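Local coordinates for protein aminoglycoside phosphotransferase (Streptomyces rimosus, PDB 6FUC) that probably inactivates streptomycin by transferring a phosphate group from ATP to its 3''-hydroxyl, so conferring resistance to this aminoglycoside, at residues V141-V147 with P268-G272; T128-G132 with F262-D267; F7-L11 with A42-P46; G70-L74 with L85-V90. All blocks are in the same frame, centred on the assembly; numbering follows the deposited sequence.

Interaction 1 (V141-V147 with P268-G272); sequences VVAREAV and PLTWG
The C-terminal tail, 268-272, lies against the end of helix 131-143 and the turn that follows. Helix geometry ends at Arg144; Glu145, at phi/psi 54/45, closes a Schellman motif in which Ala146 N reaches Val141 O (2.9 Å) and Glu145 N reaches Val142 O (3.0 Å). CA atoms come nearest at Val147-Leu269 (5.9 Å) and Ala146-Gly272 (5.6 Å). Pro268 (-63/-23) starts the tail, its O 4.2 Å from Val147 CG1. Leu269 (chi1 m, chi2 t) sets CD2 4.1 Å from Val147 CG2, and its O lies 3.3 Å from Val141 CB, buried without a polar partner. Thr270 has its CA-to-CB bond directed away; its OG1 hydrogen-bonds Asp267 O and Arg212 NH1. Trp271 is extended (-105/130); its O touches Val141 CG1 (3.4 Å), and a water lies 3.0 Å from both Trp271 O and Ala146 O. Gly272 (phi 123) fits where a CB would clash with Ala146 O. Arg144 NH1 forms a salt bridge with Gly272 OXT (2.9 Å) and Arg144 NH2 a hydrogen bond to Gly272 O (3.0 Å), while Asp140 holds the same guanidinium. Leu269 continues into Leu165 and Leu168 of helix 161-168, and Val147 rests on Pro161 of that helix.

Interaction 2 (T128-G132 with F262-D267); sequences TRELG and FYLHLD
Leu131 CD1 is the centre of the contact: it lies 3.5 Å from Leu266 CD2, 3.8 Å from Phe262 CE2 at the edge of that ring, and 4.4 Å from Tyr263 CE1. A branched leucine (chi1 t, chi2 p) suits this pocket, formed by one turn of helix 257-266, in which Leu266 N bonds Phe262 O (2.9 Å). Phe262 and Leu266 both take chi1 t, whereas Tyr263 takes m, bringing its OH to 4.0 Å from Leu131 CD2. The backbones stay well apart, with nearest CA atoms Leu131 and Tyr263 at 9.4 Å. Leu131 opens helix 131-143, with Glu130 (-75/167) at the N-cap position. Further out, Arg129 (-140/50, chi1 p) extends beside Tyr263 toward Asp267. Its NH1 stops 4.2 Å from Asp267 OD1, beyond a salt bridge, and water fills the gap: one molecule links Arg129 NH1 (2.9 Å) to Asp267 OD1 (2.8 Å), another links Arg129 NH2 (3.1 Å, weak) to Asp267 OD1 (3.1 Å). Arg129 NH1 also holds Gly188 O, and Asp267 OD2 takes Trp271 NE1. The start of helix 131-143 packed on the end part of helix 257-266 belongs to the helical C-lobe of kinase-like phosphotransferases, Gly188 placing the polar edge beside the family's His-Gly-Asp catalytic-loop motif.

Interaction 3 (F7-L11 with A42-P46); sequences FLTLL and AKCVP
Phe7 and Cys44 bury the most surface here, 84 and 83 Å², with Leu11 next. Helix 7-11 crosses strand 42-45 at 134° between chain directions, the axes 9.4 Å apart; CA atoms come nearest at Phe7-Cys44 (6.2 Å) and Leu11-Ala42 (7.8 Å). Phe7 (chi1 m, chi2 -16°) lays one ring face over Cys44 CB, a CH-pi contact 3.6 Å from the centroid and 15° off the normal, while Cys44 SG sits obliquely at 4.8 Å from that centroid. Small and apolar, cysteine (chi1 m) lets the ring approach so closely. In this kinase-like N-lobe the N-terminal helix covers one face of the antiparallel sheet, and Lys43, pointing away, forms a salt bridge with Glu56 of helix 50-63, consistent with the conserved lysine-glutamate pair of kinases. Farther along the chain, Phe7 CZ reaches Pro46 CD (4.0 Å). One helical turn after Phe7, Leu11 (chi1 m, chi2 t) sets CD2 3.6 Å from Ala42 CB and 3.9 Å from Cys44 SG; the small alanine leaves space for it.

Interaction 4 (G70-L74 with L85-V90); sequences GPRVL and LLTSTV
Two chain segments run roughly antiparallel (end-to-end directions 136° apart), paired by main-chain hydrogen bonds: Ser88 N to Arg72 O (2.9 Å) and Leu74 N to Leu86 O (2.7 Å). Between them Val73 and Thr87 form a non-hydrogen-bonded pair, CA-CA about 4.5 Å, their side chains on the same face, and Thr87 CA makes a CA-H...O contact with Arg72 O (3.1 Å). One side-chain bond extends the pairing: Arg72 N donates a hydrogen bond to Ser88 OG (2.9 Å), for which Ser88 takes chi1 p. The same OG lies over a face of the Arg72 guanidinium. Apolar contacts fill the remainder. Pro71 (-70/167), extended but lacking an NH, sets CD 4.0 Å from Val90 CG2. On the Val73 face, Val73 CG1 (chi1 t) meets Leu85 CD1 at 3.9 Å, toward helix 50-63, where beta-branched valine suits the strand. Leu74 (-98/-34, chi1 m) brings CB to 4.4 Å from Leu86 CB. Where strand 82-88 passes into the stretch that probably corresponds to the interlobe linker of kinase-like folds, main-chain bonding thus yields to a serine hydroxyl and then to proline-valine packing, so the regular pairing ends at this end of the hairpin and side chains take over.

Interactions 3 and 4 share the five-stranded N-lobe sheet, their centres 14 Å apart: Lys43 O lies 2.8 Å from Leu85 N, a probable hydrogen bond between neighbouring strands, and Leu11 CD2 packs on Leu86 CD1 at 3.8 Å. Interactions 1 and 2, centres 13 Å apart, belong to the C-lobe; both use helix 131-143, interaction 2 its start and interaction 1 its end, and Asp267 passes directly into Pro268. Interactions 2 and 4 lie on opposite sides of the chain's centre, 26 Å between centres. Trp271 touches Asp189 and Arg129 binds Gly188, so the C-lobe contacts border the His-Gly-Asp motif, which in this family forms the catalytic loop.

Interaction 1 (V141-V147 with P268-G272)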
# COMPACT_ATOMS: atom_id res chain seq x y z
N VAL A 141 -17.04 -3.89 -3.95
CA VAL A 141 -16.50 -5.17 -3.52
C VAL A 141 -17.57 -5.95 -2.72
O VAL A 141 -17.75 -7.15 -2.91
CB VAL A 141 -15.23 -4.99 -2.68
CG1 VAL A 141 -14.67 -6.29 -2.16
CG2 VAL A 141 -14.14 -4.25 -3.46
N VAL A 142 -18.26 -5.24 -1.83
CA VAL A 142 -19.30 -5.85 -0.98
C VAL A 142 -20.47 -6.30 -1.85
O VAL A 142 -21.01 -7.42 -1.65
CB VAL A 142 -19.71 -4.88 0.13
CG1 VAL A 142 -21.00 -5.29 0.83
CG2 VAL A 142 -18.56 -4.71 1.13
N ALA A 143 -20.86 -5.47 -2.82
CA ALA A 143 -21.93 -5.84 -3.74
C ALA A 143 -21.61 -7.10 -4.54
O ALA A 143 -22.50 -7.92 -4.78
CB ALA A 143 -22.30 -4.68 -4.66
N ARG A 144 -20.33 -7.25 -4.94
CA ARG A 144 -19.84 -8.41 -5.65
C ARG A 144 -19.55 -9.65 -4.77
O ARG A 144 -19.10 -10.65 -5.27
CB ARG A 144 -18.64 -8.09 -6.54
CG ARG A 144 -18.99 -7.19 -7.69
CD ARG A 144 -17.81 -6.94 -8.60
NE ARG A 144 -16.85 -6.02 -8.02
CZ ARG A 144 -15.64 -6.33 -7.54
NH1 ARG A 144 -15.15 -7.56 -7.49
NH2 ARG A 144 -14.89 -5.33 -7.02
N GLU A 145 -19.73 -9.50 -3.46
CA GLU A 145 -19.44 -10.53 -2.48
C GLU A 145 -17.97 -10.97 -2.68
O GLU A 145 -17.63 -12.14 -2.63
CB GLU A 145 -20.46 -11.69 -2.61
CG GLU A 145 -21.90 -11.27 -2.27
CD GLU A 145 -22.98 -12.38 -2.36
OE1 GLU A 145 -22.66 -13.56 -2.67
OE2 GLU A 145 -24.17 -12.05 -2.11
N ALA A 146 -17.10 -9.99 -2.84
CA ALA A 146 -15.67 -10.26 -3.16
C ALA A 146 -14.70 -9.99 -2.03
O ALA A 146 -13.51 -10.02 -2.22
CB ALA A 146 -15.29 -9.50 -4.43
N VAL A 147 -15.19 -9.67 -0.83
CA VAL A 147 -14.30 -9.41 0.32
C VAL A 147 -13.60 -10.69 0.72
O VAL A 147 -14.23 -11.73 0.85
CB VAL A 147 -15.05 -8.80 1.50
CG1 VAL A 147 -14.14 -8.66 2.72
CG2 VAL A 147 -15.63 -7.44 1.10
N PRO A 268 -9.94 -3.26 4.40
CA PRO A 268 -10.11 -4.58 3.84
C PRO A 268 -11.30 -4.75 2.93
O PRO A 268 -11.34 -5.65 2.10
CB PRO A 268 -10.20 -5.51 5.05
CG PRO A 268 -10.50 -4.65 6.15
CD PRO A 268 -9.96 -3.28 5.88
N LEU A 269 -12.31 -3.91 3.09
CA LEU A 269 -13.51 -3.93 2.28
C LEU A 269 -13.28 -3.42 0.85
O LEU A 269 -14.15 -3.53 0.03
CB LEU A 269 -14.64 -3.15 2.98
CG LEU A 269 -14.95 -3.60 4.37
CD1 LEU A 269 -15.99 -2.66 4.95
CD2 LEU A 269 -15.41 -5.02 4.44
N THR A 270 -12.11 -2.80 0.60
CA THR A 270 -11.84 -2.14 -0.67
C THR A 270 -11.04 -3.00 -1.64
O THR A 270 -10.79 -2.56 -2.75
CB THR A 270 -11.05 -0.83 -0.46
OG1 THR A 270 -9.72 -1.10 -0.03
CG2 THR A 270 -11.75 0.11 0.45
N TRP A 271 -10.64 -4.21 -1.24
CA TRP A 271 -9.75 -5.08 -2.08
C TRP A 271 -10.56 -6.19 -2.70
O TRP A 271 -11.29 -6.88 -1.98
CB TRP A 271 -8.61 -5.65 -1.24
CG TRP A 271 -7.64 -4.60 -0.75
CD1 TRP A 271 -7.69 -3.98 0.46
CD2 TRP A 271 -6.55 -4.04 -1.45
NE1 TRP A 271 -6.67 -3.10 0.56
CE2 TRP A 271 -5.94 -3.10 -0.60
CE3 TRP A 271 -6.00 -4.26 -2.70
CZ2 TRP A 271 -4.82 -2.38 -0.96
CZ3 TRP A 271 -4.89 -3.52 -3.07
CH2 TRP A 271 -4.33 -2.60 -2.20
N GLY A 272 -10.43 -6.37 -3.98
CA GLY A 272 -11.05 -7.50 -4.64
C GLY A 272 -11.98 -7.09 -5.77
O GLY A 272 -12.16 -5.87 -6.03
OXT GLY A 272 -12.53 -7.98 -6.44
O HOH W 1 -10.55 -9.81 -2.26

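Interaction 2 (T128-G132 with F262-D267)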
# COMPACT_ATOMS: atom_id res chain seq x y z
N THR A 128 -5.57 10.96 -6.42
CA THR A 128 -6.40 10.92 -5.22
C THR A 128 -6.72 9.49 -4.82
O THR A 128 -6.89 8.62 -5.66
CB THR A 128 -7.68 11.71 -5.42
OG1 THR A 128 -8.53 11.04 -6.37
CG2 THR A 128 -7.43 13.14 -5.75
N ARG A 129 -6.87 9.29 -3.51
CA ARG A 129 -7.51 8.06 -2.98
C ARG A 129 -8.39 8.50 -1.82
O ARG A 129 -8.35 7.98 -0.71
CB ARG A 129 -6.50 6.98 -2.57
CG ARG A 129 -5.50 7.36 -1.53
CD ARG A 129 -5.27 6.25 -0.54
NE ARG A 129 -6.52 6.03 0.23
CZ ARG A 129 -6.74 5.02 1.07
NH1 ARG A 129 -5.89 4.03 1.27
NH2 ARG A 129 -7.83 5.08 1.83
N GLU A 130 -9.22 9.51 -2.09
CA GLU A 130 -10.02 10.14 -1.09
C GLU A 130 -11.20 9.25 -0.70
O GLU A 130 -11.52 8.27 -1.39
CB GLU A 130 -10.44 11.56 -1.51
CG GLU A 130 -9.29 12.55 -1.50
CD GLU A 130 -9.48 13.74 -2.34
OE1 GLU A 130 -10.32 13.69 -3.33
OE2 GLU A 130 -8.80 14.76 -2.10
N LEU A 131 -11.84 9.63 0.41
CA LEU A 131 -12.78 8.70 1.00
C LEU A 131 -13.96 8.42 0.09
O LEU A 131 -14.50 7.32 0.11
CB LEU A 131 -13.22 9.28 2.35
CG LEU A 131 -14.20 8.44 3.12
CD1 LEU A 131 -13.74 7.02 3.31
CD2 LEU A 131 -14.44 9.11 4.44
N GLY A 132 -14.43 9.41 -0.66
CA GLY A 132 -15.58 9.11 -1.52
C GLY A 132 -15.28 8.04 -2.53
O GLY A 132 -16.12 7.15 -2.79
N PHE A 262 -11.60 3.72 11.89
CA PHE A 262 -12.45 3.79 10.72
C PHE A 262 -11.63 3.32 9.50
O PHE A 262 -12.12 2.53 8.69
CB PHE A 262 -12.94 5.23 10.54
CG PHE A 262 -13.75 5.49 9.31
CD1 PHE A 262 -15.10 5.28 9.26
CD2 PHE A 262 -13.12 5.88 8.15
CE1 PHE A 262 -15.83 5.51 8.09
CE2 PHE A 262 -13.83 6.09 6.98
CZ PHE A 262 -15.19 5.93 6.97
N TYR A 263 -10.43 3.88 9.31
CA TYR A 263 -9.63 3.46 8.14
C TYR A 263 -9.14 2.03 8.23
O TYR A 263 -9.08 1.34 7.20
CB TYR A 263 -8.47 4.47 7.91
CG TYR A 263 -8.99 5.74 7.33
CD1 TYR A 263 -9.36 5.81 5.99
CD2 TYR A 263 -9.19 6.88 8.11
CE1 TYR A 263 -9.92 6.96 5.45
CE2 TYR A 263 -9.73 8.04 7.57
CZ TYR A 263 -10.12 8.09 6.27
OH TYR A 263 -10.69 9.18 5.68
N LEU A 264 -8.80 1.56 9.42
CA LEU A 264 -8.43 0.16 9.59
C LEU A 264 -9.53 -0.76 9.11
O LEU A 264 -9.28 -1.75 8.48
CB LEU A 264 -8.10 -0.13 11.05
CG LEU A 264 -7.58 -1.54 11.29
CD1 LEU A 264 -6.25 -1.81 10.55
CD2 LEU A 264 -7.45 -1.77 12.77
N HIS A 265 -10.76 -0.39 9.49
CA HIS A 265 -11.91 -1.21 9.18
C HIS A 265 -12.43 -1.06 7.73
O HIS A 265 -12.95 -2.03 7.17
CB HIS A 265 -13.03 -0.92 10.16
CG HIS A 265 -12.71 -1.43 11.53
ND1 HIS A 265 -13.55 -1.22 12.60
CD2 HIS A 265 -11.64 -2.12 12.01
CE1 HIS A 265 -13.00 -1.77 13.67
NE2 HIS A 265 -11.84 -2.32 13.35
N LEU A 266 -12.21 0.12 7.16
CA LEU A 266 -12.62 0.32 5.76
C LEU A 266 -11.70 -0.47 4.83
O LEU A 266 -12.15 -1.06 3.82
CB LEU A 266 -12.58 1.81 5.42
CG LEU A 266 -12.92 2.15 3.98
CD1 LEU A 266 -14.31 1.70 3.55
CD2 LEU A 266 -12.72 3.65 3.76
N ASP A 267 -10.39 -0.42 5.07
CA ASP A 267 -9.41 -0.85 4.08
C ASP A 267 -9.71 -2.24 3.57
O ASP A 267 -9.69 -2.44 2.33
CB ASP A 267 -7.99 -0.71 4.65
CG ASP A 267 -6.97 -0.84 3.54
OD1 ASP A 267 -6.71 0.25 2.89
OD2 ASP A 267 -6.51 -1.96 3.29
O HOH W 2 -6.39 2.82 3.90
O HOH W 3 -8.99 2.22 1.99

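Interaction 3 (F7-L11 with A42-P46)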
# COMPACT_ATOMS: atom_id res chain seq x y z
N PHE A 7 1.51 -13.43 -19.67
CA PHE A 7 2.31 -12.46 -18.95
C PHE A 7 3.79 -12.65 -19.23
O PHE A 7 4.52 -11.70 -19.52
CB PHE A 7 2.00 -12.55 -17.49
CG PHE A 7 0.60 -12.12 -17.09
CD1 PHE A 7 -0.22 -11.38 -17.93
CD2 PHE A 7 0.13 -12.49 -15.86
CE1 PHE A 7 -1.47 -10.98 -17.49
CE2 PHE A 7 -1.10 -12.07 -15.38
CZ PHE A 7 -1.90 -11.35 -16.25
N LEU A 8 4.22 -13.90 -19.24
CA LEU A 8 5.61 -14.16 -19.50
C LEU A 8 5.96 -13.76 -20.98
O LEU A 8 7.06 -13.30 -21.25
CB LEU A 8 5.99 -15.63 -19.22
CG LEU A 8 6.11 -15.92 -17.69
CD1 LEU A 8 6.08 -17.43 -17.42
CD2 LEU A 8 7.37 -15.31 -17.12
N THR A 9 5.01 -13.84 -21.89
CA THR A 9 5.24 -13.38 -23.26
C THR A 9 5.59 -11.89 -23.29
O THR A 9 6.51 -11.47 -23.95
CB THR A 9 4.07 -13.73 -24.15
OG1 THR A 9 3.91 -15.17 -24.16
CG2 THR A 9 4.29 -13.33 -25.51
N LEU A 10 4.82 -11.11 -22.55
CA LEU A 10 5.10 -9.70 -22.44
C LEU A 10 6.49 -9.48 -21.88
O LEU A 10 7.22 -8.61 -22.35
CB LEU A 10 4.09 -8.93 -21.55
CG LEU A 10 2.66 -8.84 -22.07
CD1 LEU A 10 1.74 -8.28 -21.04
CD2 LEU A 10 2.67 -7.94 -23.30
N LEU A 11 6.83 -10.21 -20.78
CA LEU A 11 8.07 -9.96 -20.10
C LEU A 11 9.30 -10.41 -20.91
O LEU A 11 10.36 -9.81 -20.82
CB LEU A 11 8.07 -10.60 -18.75
CG LEU A 11 6.97 -10.14 -17.79
CD1 LEU A 11 7.11 -10.81 -16.45
CD2 LEU A 11 6.87 -8.61 -17.68
N ALA A 42 8.19 -7.07 -12.04
CA ALA A 42 7.15 -6.82 -13.04
C ALA A 42 5.78 -7.14 -12.44
O ALA A 42 5.61 -8.20 -11.81
CB ALA A 42 7.34 -7.57 -14.30
N LYS A 43 4.81 -6.30 -12.67
CA LYS A 43 3.45 -6.59 -12.28
C LYS A 43 2.64 -6.65 -13.53
O LYS A 43 2.72 -5.74 -14.37
CB LYS A 43 2.94 -5.49 -11.37
CG LYS A 43 1.57 -5.66 -10.84
CD LYS A 43 1.30 -4.68 -9.70
CE LYS A 43 -0.21 -4.75 -9.41
NZ LYS A 43 -0.52 -3.74 -8.35
N CYS A 44 1.90 -7.75 -13.71
CA CYS A 44 1.09 -7.91 -14.89
C CYS A 44 -0.35 -8.12 -14.54
O CYS A 44 -0.65 -8.75 -13.50
CB CYS A 44 1.54 -9.11 -15.71
SG CYS A 44 3.26 -9.04 -16.29
N VAL A 45 -1.23 -7.66 -15.41
CA VAL A 45 -2.66 -7.71 -15.17
C VAL A 45 -3.38 -8.07 -16.45
O VAL A 45 -2.88 -7.81 -17.58
CB VAL A 45 -3.22 -6.35 -14.61
CG1 VAL A 45 -2.51 -5.97 -13.32
CG2 VAL A 45 -3.20 -5.23 -15.66
N PRO A 46 -4.57 -8.65 -16.32
CA PRO A 46 -5.31 -8.93 -17.51
C PRO A 46 -5.94 -7.69 -18.12
O PRO A 46 -5.89 -6.61 -17.57
CB PRO A 46 -6.38 -9.94 -17.05
CG PRO A 46 -6.39 -9.91 -15.60
CD PRO A 46 -5.15 -9.25 -15.11

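Interaction 4 (G70-L74 with L85-V90)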
# COMPACT_ATOMS: atom_id res chain seq x y z
N GLY A 70 11.64 5.50 -3.97
CA GLY A 70 10.71 4.51 -4.52
C GLY A 70 11.31 3.91 -5.78
O GLY A 70 12.44 4.18 -6.16
N PRO A 71 10.56 3.04 -6.44
CA PRO A 71 11.01 2.38 -7.66
C PRO A 71 11.09 3.36 -8.82
O PRO A 71 10.53 4.47 -8.77
CB PRO A 71 9.95 1.33 -7.91
CG PRO A 71 9.03 1.34 -6.79
CD PRO A 71 9.18 2.66 -6.11
N ARG A 72 11.73 2.93 -9.89
CA ARG A 72 11.65 3.62 -11.18
C ARG A 72 10.92 2.70 -12.16
O ARG A 72 11.07 1.49 -12.13
CB ARG A 72 13.05 3.93 -11.72
CG ARG A 72 13.77 4.87 -10.80
CD ARG A 72 15.24 5.05 -11.17
NE ARG A 72 16.06 3.84 -11.01
CZ ARG A 72 16.52 3.08 -12.02
NH1 ARG A 72 17.33 2.05 -11.73
NH2 ARG A 72 16.14 3.28 -13.27
N VAL A 73 10.14 3.35 -13.05
CA VAL A 73 9.53 2.61 -14.14
C VAL A 73 10.58 2.29 -15.21
O VAL A 73 11.18 3.21 -15.77
CB VAL A 73 8.34 3.34 -14.76
CG1 VAL A 73 7.77 2.54 -15.91
CG2 VAL A 73 7.27 3.64 -13.69
N LEU A 74 10.77 1.00 -15.49
CA LEU A 74 11.74 0.58 -16.50
C LEU A 74 11.07 0.31 -17.83
O LEU A 74 11.73 0.48 -18.86
CB LEU A 74 12.48 -0.67 -16.00
CG LEU A 74 13.30 -0.44 -14.70
CD1 LEU A 74 13.94 -1.70 -14.23
CD2 LEU A 74 14.33 0.65 -14.88
N LEU A 85 4.00 -3.92 -16.13
CA LEU A 85 4.70 -2.76 -15.61
C LEU A 85 6.00 -3.24 -14.99
O LEU A 85 5.98 -3.96 -13.98
CB LEU A 85 3.84 -2.06 -14.56
CG LEU A 85 4.46 -0.96 -13.78
CD1 LEU A 85 5.02 0.12 -14.66
CD2 LEU A 85 3.49 -0.39 -12.74
N LEU A 86 7.12 -2.87 -15.60
CA LEU A 86 8.44 -3.31 -15.14
C LEU A 86 9.07 -2.18 -14.34
O LEU A 86 9.10 -1.04 -14.81
CB LEU A 86 9.34 -3.70 -16.32
CG LEU A 86 9.03 -4.97 -17.05
CD1 LEU A 86 7.72 -4.96 -17.78
CD2 LEU A 86 10.13 -5.30 -18.03
N THR A 87 9.54 -2.47 -13.10
CA THR A 87 10.12 -1.49 -12.24
C THR A 87 11.45 -1.98 -11.63
O THR A 87 11.71 -3.17 -11.55
CB THR A 87 9.14 -1.11 -11.10
OG1 THR A 87 8.72 -2.32 -10.42
CG2 THR A 87 7.90 -0.34 -11.62
N SER A 88 12.25 -1.01 -11.20
CA SER A 88 13.48 -1.34 -10.49
C SER A 88 13.13 -1.86 -9.06
O SER A 88 12.25 -1.34 -8.38
CB SER A 88 14.41 -0.16 -10.45
OG SER A 88 13.80 0.94 -9.82
N THR A 89 13.93 -2.82 -8.59
CA THR A 89 13.87 -3.21 -7.20
C THR A 89 14.29 -2.09 -6.31
O THR A 89 15.30 -1.43 -6.57
CB THR A 89 14.80 -4.41 -6.97
OG1 THR A 89 14.28 -5.46 -7.79
CG2 THR A 89 14.91 -4.84 -5.53
N VAL A 90 13.56 -1.90 -5.20
CA VAL A 90 14.01 -1.08 -4.11
C VAL A 90 14.76 -2.01 -3.19
O VAL A 90 14.16 -2.85 -2.53
CB VAL A 90 12.86 -0.37 -3.42
CG1 VAL A 90 13.39 0.38 -2.21
CG2 VAL A 90 12.17 0.59 -4.40